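Local coordinates for SAM-dependent methyltransferase (Exiguobacterium sibiricum 255-15, PDB 3D2L), which probably transfers a methyl group from S-adenosylmethionine to an acceptor not yet identified, as a Rossmann-like methyltransferase, at residues G34-D39 and P96-T101; I40-G45 and E65-A70. All blocks are in the same frame, centred on the assembly; numbering follows the deposited sequence.

Contact 1. Residues G34-D39 and P96-T101; sequences GKRIAD and PVDAIT
Arg-36 to Asp-39 runs parallel to Ala-99 to Thr-101 as neighbouring central strands of a Rossmann-like methyltransferase sheet, Ile-37 pairing with Ala-99, Ala-38 with Ile-100 and Asp-39 with Thr-101. Backbone bonds set this register: Ala-38 N donates to Ala-99 O, and Thr-101 N to Ala-38 O. At the corner by Asp-98, Arg-36 O takes two donors, Asp-98 N at 2.8 Å and Ala-99 N at 3.2 Å.

Polar side chains close the start of the pair. Asp-98 OD2 uses its anti lone pair to receive Arg-36 N at 2.7 Å, almost straight at 172°. The same oxygen lies over a guanidinium face, 3.3 Å from Arg-36 NH1, a salt bridge of charges alone, since it stands well off the guanidinium plane and none of the group's own N-H bonds is aimed at it. A bend at chi3 (-53°) turns Arg-36 NE to Pro-96 O, 2.8 Å away and near the guanidinium plane. An alanine in place of Arg-36 would probably leave Asp-98 without this positive mate and Pro-96 O without its side-chain donor.

Apolar contacts are slight: Ala-38 CB meets Val-97 CG1 at 4.1 Å, on the face where Ile-100 packs against helix 113-126. On the other face, where Thr-48 holds Asp-39 OD2, Thr-101 OG1 donates to Asp-39 OD1 at 2.8 Å, from above the carboxylate plane.

Contact 2. Residues I40-G45 and E65-A70; sequences IGCGTG and EMLEIA
Thr-44 and Met-66, the latter present as selenomethionine, bring the glycine-rich loop 40-45 against helix 64-76 through van der Waals packing; no hydrogen bond joins the two segments. Thr-44 CG2 lies 3.9 Å from Met-66 CB, the two side chains crossing at about a right angle. With OG1 between the backbone N and the carbonyl carbon (chi1 66°), CG2 of Thr-44 falls anti to that carbon and meets the helix, while OG1 is hydrogen-bonded to Asp-12. Farther out, the bent Met-66 chain lays SE and CE against Gly-43 CA, each at 3.9 Å. On the next helix residue, Leu-67 CD2 reaches back to Cys-42 SG at 3.5 Å, and Phe-83 of strand 82-85 touches both side chains.

Backbone carbonyls of the loop meet carbon atoms of the helix. Gly-43 O sits 3.6 Å from both Met-66 CB and Leu-67 CD2. Thr-44 O receives a CA-H...O contact from Ala-70 CA at 3.3 Å, with Ala-70 CB close beside it. A side chain on Gly-45 would run into that methyl, and its positive phi (69°) also suits glycine.

Polar bonds fix the shape of the loop: within it, Gly-45 N donates to Cys-42 O across a type II' turn at 2.8 Å, and from strand 56-61 Asp-61 OD1 holds Gly-43 N. Gly-45 then stands at the N-cap of helix 46-51. A Gly-Cys-Gly-Thr-Gly turn after the first strand is the glycine-rich motif of class I methyltransferases, which in relatives lines the S-adenosylmethionine pocket.

How the contacts relate
Strand 36-40 connects the two contacts: it pairs with strand 97-102 in contact 1 and runs directly into the glycine-rich loop of contact 2. Their centres are about 17 Å apart, yet they meet at the seam, where Ile-40 N probably hydrogen-bonds to Thr-101 O (2.9 Å) and Ile-40 CD1 packs on Ile-100 CG2 at 3.5 Å. The parallel pairing thus extends to the point where the loop departs. As in related methyltransferases, cofactor would be expected near the contact 2 loop, although none is bound here. The magnesium ion lies away from that loop, about 12 Å from the Lys-35 side chain of contact 1.

Contact 1. Residues G34-D39 and P96-T101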
loop_
_atom_site.group_PDB
_atom_site.type_symbol
_atom_site.label_atom_id
_atom_site.label_comp_id
_atom_site.label_asym_id
_atom_site.label_seq_id
_atom_site.Cartn_x
_atom_site.Cartn_y
_atom_site.Cartn_z
ATOM N N GLY A 34 18.988 -7.556 -3.373
ATOM C CA GLY A 34 19.333 -8.272 -4.613
ATOM C C GLY A 34 18.235 -9.214 -5.098
ATOM O O GLY A 34 18.219 -9.615 -6.257
ATOM N N LYS A 35 17.339 -9.586 -4.204
ATOM C CA LYS A 35 16.196 -10.419 -4.555
ATOM C C LYS A 35 15.154 -9.680 -5.407
ATOM O O LYS A 35 15.188 -8.444 -5.563
ATOM C CB LYS A 35 15.572 -11.036 -3.298
ATOM C CG LYS A 35 16.535 -11.998 -2.604
ATOM C CD LYS A 35 15.854 -13.278 -2.230
ATOM C CE LYS A 35 16.831 -14.395 -1.895
ATOM N NZ LYS A 35 17.037 -14.510 -0.455
ATOM N N ARG A 36 14.248 -10.478 -5.970
ATOM C CA ARG A 36 13.213 -10.032 -6.886
ATOM C C ARG A 36 11.946 -9.858 -6.109
ATOM O O ARG A 36 11.525 -10.781 -5.426
ATOM C CB ARG A 36 12.997 -11.035 -8.024
ATOM C CG ARG A 36 14.256 -11.258 -8.857
ATOM C CD ARG A 36 14.089 -12.304 -9.986
ATOM N NE ARG A 36 13.563 -13.585 -9.503
ATOM C CZ ARG A 36 14.243 -14.470 -8.769
ATOM N NH1 ARG A 36 15.504 -14.241 -8.389
ATOM N NH2 ARG A 36 13.639 -15.599 -8.387
ATOM N N ILE A 37 11.386 -8.656 -6.210
ATOM C CA ILE A 37 10.173 -8.252 -5.506
ATOM C C ILE A 37 9.098 -7.682 -6.427
ATOM O O ILE A 37 9.383 -6.916 -7.357
ATOM C CB ILE A 37 10.438 -7.145 -4.425
ATOM C CG1 ILE A 37 11.377 -7.652 -3.334
ATOM C CG2 ILE A 37 9.121 -6.664 -3.780
ATOM C CD1 ILE A 37 11.440 -6.752 -2.087
ATOM N N ALA A 38 7.866 -8.086 -6.164
ATOM C CA ALA A 38 6.694 -7.498 -6.802
ATOM C C ALA A 38 6.046 -6.616 -5.728
ATOM O O ALA A 38 5.636 -7.089 -4.653
ATOM C CB ALA A 38 5.730 -8.568 -7.309
ATOM N N ASP A 39 6.003 -5.324 -5.995
ATOM C CA ASP A 39 5.382 -4.335 -5.081
ATOM C C ASP A 39 4.037 -4.021 -5.673
ATOM O O ASP A 39 3.922 -3.358 -6.715
ATOM C CB ASP A 39 6.249 -3.093 -4.986
ATOM C CG ASP A 39 5.728 -2.085 -3.972
ATOM O OD1 ASP A 39 5.224 -2.513 -2.891
ATOM O OD2 ASP A 39 5.849 -0.873 -4.277
ATOM N N PRO A 96 9.768 -15.237 -12.045
ATOM C CA PRO A 96 9.601 -15.579 -10.616
ATOM C C PRO A 96 9.943 -14.431 -9.675
ATOM O O PRO A 96 10.805 -13.576 -10.007
ATOM C CB PRO A 96 10.594 -16.736 -10.412
ATOM C CG PRO A 96 11.644 -16.561 -11.503
ATOM C CD PRO A 96 10.929 -15.911 -12.666
ATOM N N VAL A 97 9.256 -14.370 -8.531
ATOM C CA VAL A 97 9.614 -13.370 -7.498
ATOM C C VAL A 97 9.845 -14.055 -6.163
ATOM O O VAL A 97 9.190 -15.023 -5.824
ATOM C CB VAL A 97 8.611 -12.160 -7.323
ATOM C CG1 VAL A 97 8.318 -11.488 -8.659
ATOM C CG2 VAL A 97 7.346 -12.525 -6.564
ATOM N N ASP A 98 10.773 -13.486 -5.418
ATOM C CA ASP A 98 11.167 -13.950 -4.118
ATOM C C ASP A 98 10.323 -13.365 -3.020
ATOM O O ASP A 98 10.292 -13.919 -1.934
ATOM C CB ASP A 98 12.611 -13.531 -3.859
ATOM C CG ASP A 98 13.546 -14.019 -4.926
ATOM O OD1 ASP A 98 13.607 -15.242 -5.109
ATOM O OD2 ASP A 98 14.233 -13.183 -5.561
ATOM N N ALA A 99 9.722 -12.200 -3.255
ATOM C CA ALA A 99 8.867 -11.566 -2.248
ATOM C C ALA A 99 7.825 -10.683 -2.904
ATOM O O ALA A 99 8.034 -10.158 -4.023
ATOM C CB ALA A 99 9.713 -10.727 -1.222
ATOM N N ILE A 100 6.694 -10.554 -2.215
ATOM C CA ILE A 100 5.611 -9.646 -2.588
ATOM C C ILE A 100 5.429 -8.651 -1.464
ATOM O O ILE A 100 5.342 -9.029 -0.291
ATOM C CB ILE A 100 4.272 -10.424 -2.893
ATOM C CG1 ILE A 100 4.418 -11.227 -4.165
ATOM C CG2 ILE A 100 3.053 -9.474 -3.011
ATOM C CD1 ILE A 100 3.278 -12.225 -4.314
ATOM N N THR A 101 5.399 -7.356 -1.810
ATOM C CA THR A 101 5.154 -6.325 -0.839
ATOM C C THR A 101 3.845 -5.608 -1.156
ATOM O O THR A 101 3.560 -5.257 -2.304
ATOM C CB THR A 101 6.333 -5.293 -0.726
ATOM O OG1 THR A 101 6.646 -4.745 -2.026
ATOM C CG2 THR A 101 7.566 -5.993 -0.152
#

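Contact 2. Residues I40-G45 and E65-A70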
loop_
_atom_site.group_PDB
_atom_site.type_symbol
_atom_site.label_atom_id
_atom_site.label_comp_id
_atom_site.label_asym_id
_atom_site.label_seq_id
_atom_site.Cartn_x
_atom_site.Cartn_y
_atom_site.Cartn_z
ATOM N N ILE A 40 3.012 -4.494 -4.998
ATOM C CA ILE A 40 1.678 -4.423 -5.502
ATOM C C ILE A 40 0.824 -3.343 -4.831
ATOM O O ILE A 40 0.967 -3.050 -3.687
ATOM C CB ILE A 40 1.036 -5.816 -5.563
ATOM C CG1 ILE A 40 0.661 -6.291 -4.207
ATOM C CG2 ILE A 40 2.004 -6.862 -6.194
ATOM C CD1 ILE A 40 0.294 -7.700 -4.191
ATOM N N GLY A 41 -0.053 -2.740 -5.598
ATOM C CA GLY A 41 -0.821 -1.590 -5.148
ATOM C C GLY A 41 0.140 -0.442 -4.901
ATOM O O GLY A 41 0.005 0.327 -3.949
ATOM N N CYS A 42 1.111 -0.301 -5.803
ATOM C CA CYS A 42 2.170 0.638 -5.628
ATOM C C CYS A 42 1.853 2.092 -5.870
ATOM O O CYS A 42 2.735 2.906 -5.684
ATOM C CB CYS A 42 3.349 0.241 -6.548
ATOM S SG CYS A 42 2.941 0.390 -8.308
ATOM N N GLY A 43 0.646 2.423 -6.328
ATOM C CA GLY A 43 0.266 3.819 -6.612
ATOM C C GLY A 43 1.256 4.500 -7.540
ATOM O O GLY A 43 1.605 3.967 -8.612
ATOM N N THR A 44 1.735 5.665 -7.136
ATOM C CA THR A 44 2.675 6.420 -7.947
ATOM C C THR A 44 4.131 5.926 -7.812
ATOM O O THR A 44 5.067 6.582 -8.321
ATOM C CB THR A 44 2.553 7.915 -7.665
ATOM O OG1 THR A 44 2.958 8.186 -6.311
ATOM C CG2 THR A 44 1.069 8.388 -7.893
ATOM N N GLY A 45 4.315 4.775 -7.133
ATOM C CA GLY A 45 5.623 4.093 -7.036
ATOM C C GLY A 45 6.735 4.734 -6.238
ATOM O O GLY A 45 7.917 4.382 -6.397
ATOM N N GLU A 65 -2.992 5.912 -14.579
ATOM C CA GLU A 65 -2.543 7.284 -14.351
ATOM C C GLU A 65 -1.425 7.360 -13.307
ATOM O O GLU A 65 -0.432 8.068 -13.459
ATOM C CB GLU A 65 -3.748 8.142 -13.916
ATOM C CG GLU A 65 -4.813 8.353 -15.044
ATOM C CD GLU A 65 -5.845 7.203 -15.246
ATOM O OE1 GLU A 65 -5.882 6.183 -14.510
ATOM O OE2 GLU A 65 -6.662 7.346 -16.172
HETATM N N MSE A 66 -1.581 6.594 -12.244
HETATM C CA MSE A 66 -0.568 6.552 -11.233
HETATM C C MSE A 66 0.696 5.875 -11.766
HETATM O O MSE A 66 1.828 6.360 -11.510
HETATM C CB MSE A 66 -1.128 5.893 -9.960
HETATM C CG MSE A 66 -2.218 6.739 -9.344
HETATM SE SE MSE A 66 -2.662 6.126 -7.593
HETATM C CE MSE A 66 -3.354 4.469 -7.841
ATOM N N LEU A 67 0.528 4.784 -12.531
ATOM C CA LEU A 67 1.683 4.052 -13.112
ATOM C C LEU A 67 2.439 4.867 -14.137
ATOM O O LEU A 67 3.647 4.704 -14.291
ATOM C CB LEU A 67 1.275 2.671 -13.655
ATOM C CG LEU A 67 0.750 1.710 -12.599
ATOM C CD1 LEU A 67 0.534 0.301 -13.219
ATOM C CD2 LEU A 67 1.652 1.627 -11.374
ATOM N N GLU A 68 1.750 5.784 -14.812
ATOM C CA GLU A 68 2.396 6.696 -15.745
ATOM C C GLU A 68 3.374 7.618 -15.025
ATOM O O GLU A 68 4.481 7.848 -15.492
ATOM C CB GLU A 68 1.361 7.523 -16.491
ATOM C CG GLU A 68 0.628 6.725 -17.555
ATOM C CD GLU A 68 -0.577 7.471 -18.153
ATOM O OE1 GLU A 68 -0.649 8.712 -18.028
ATOM O OE2 GLU A 68 -1.441 6.793 -18.756
ATOM N N ILE A 69 2.951 8.147 -13.877
ATOM C CA ILE A 69 3.816 9.002 -13.055
ATOM C C ILE A 69 4.967 8.164 -12.492
ATOM O O ILE A 69 6.103 8.584 -12.533
ATOM C CB ILE A 69 3.044 9.633 -11.909
ATOM C CG1 ILE A 69 1.867 10.487 -12.423
ATOM C CG2 ILE A 69 3.968 10.478 -11.064
ATOM C CD1 ILE A 69 2.217 11.521 -13.366
ATOM N N ALA A 70 4.658 6.975 -11.979
ATOM C CA ALA A 70 5.664 6.019 -11.477
ATOM C C ALA A 70 6.774 5.816 -12.516
ATOM O O ALA A 70 7.991 5.975 -12.230
ATOM C CB ALA A 70 5.000 4.685 -11.087
#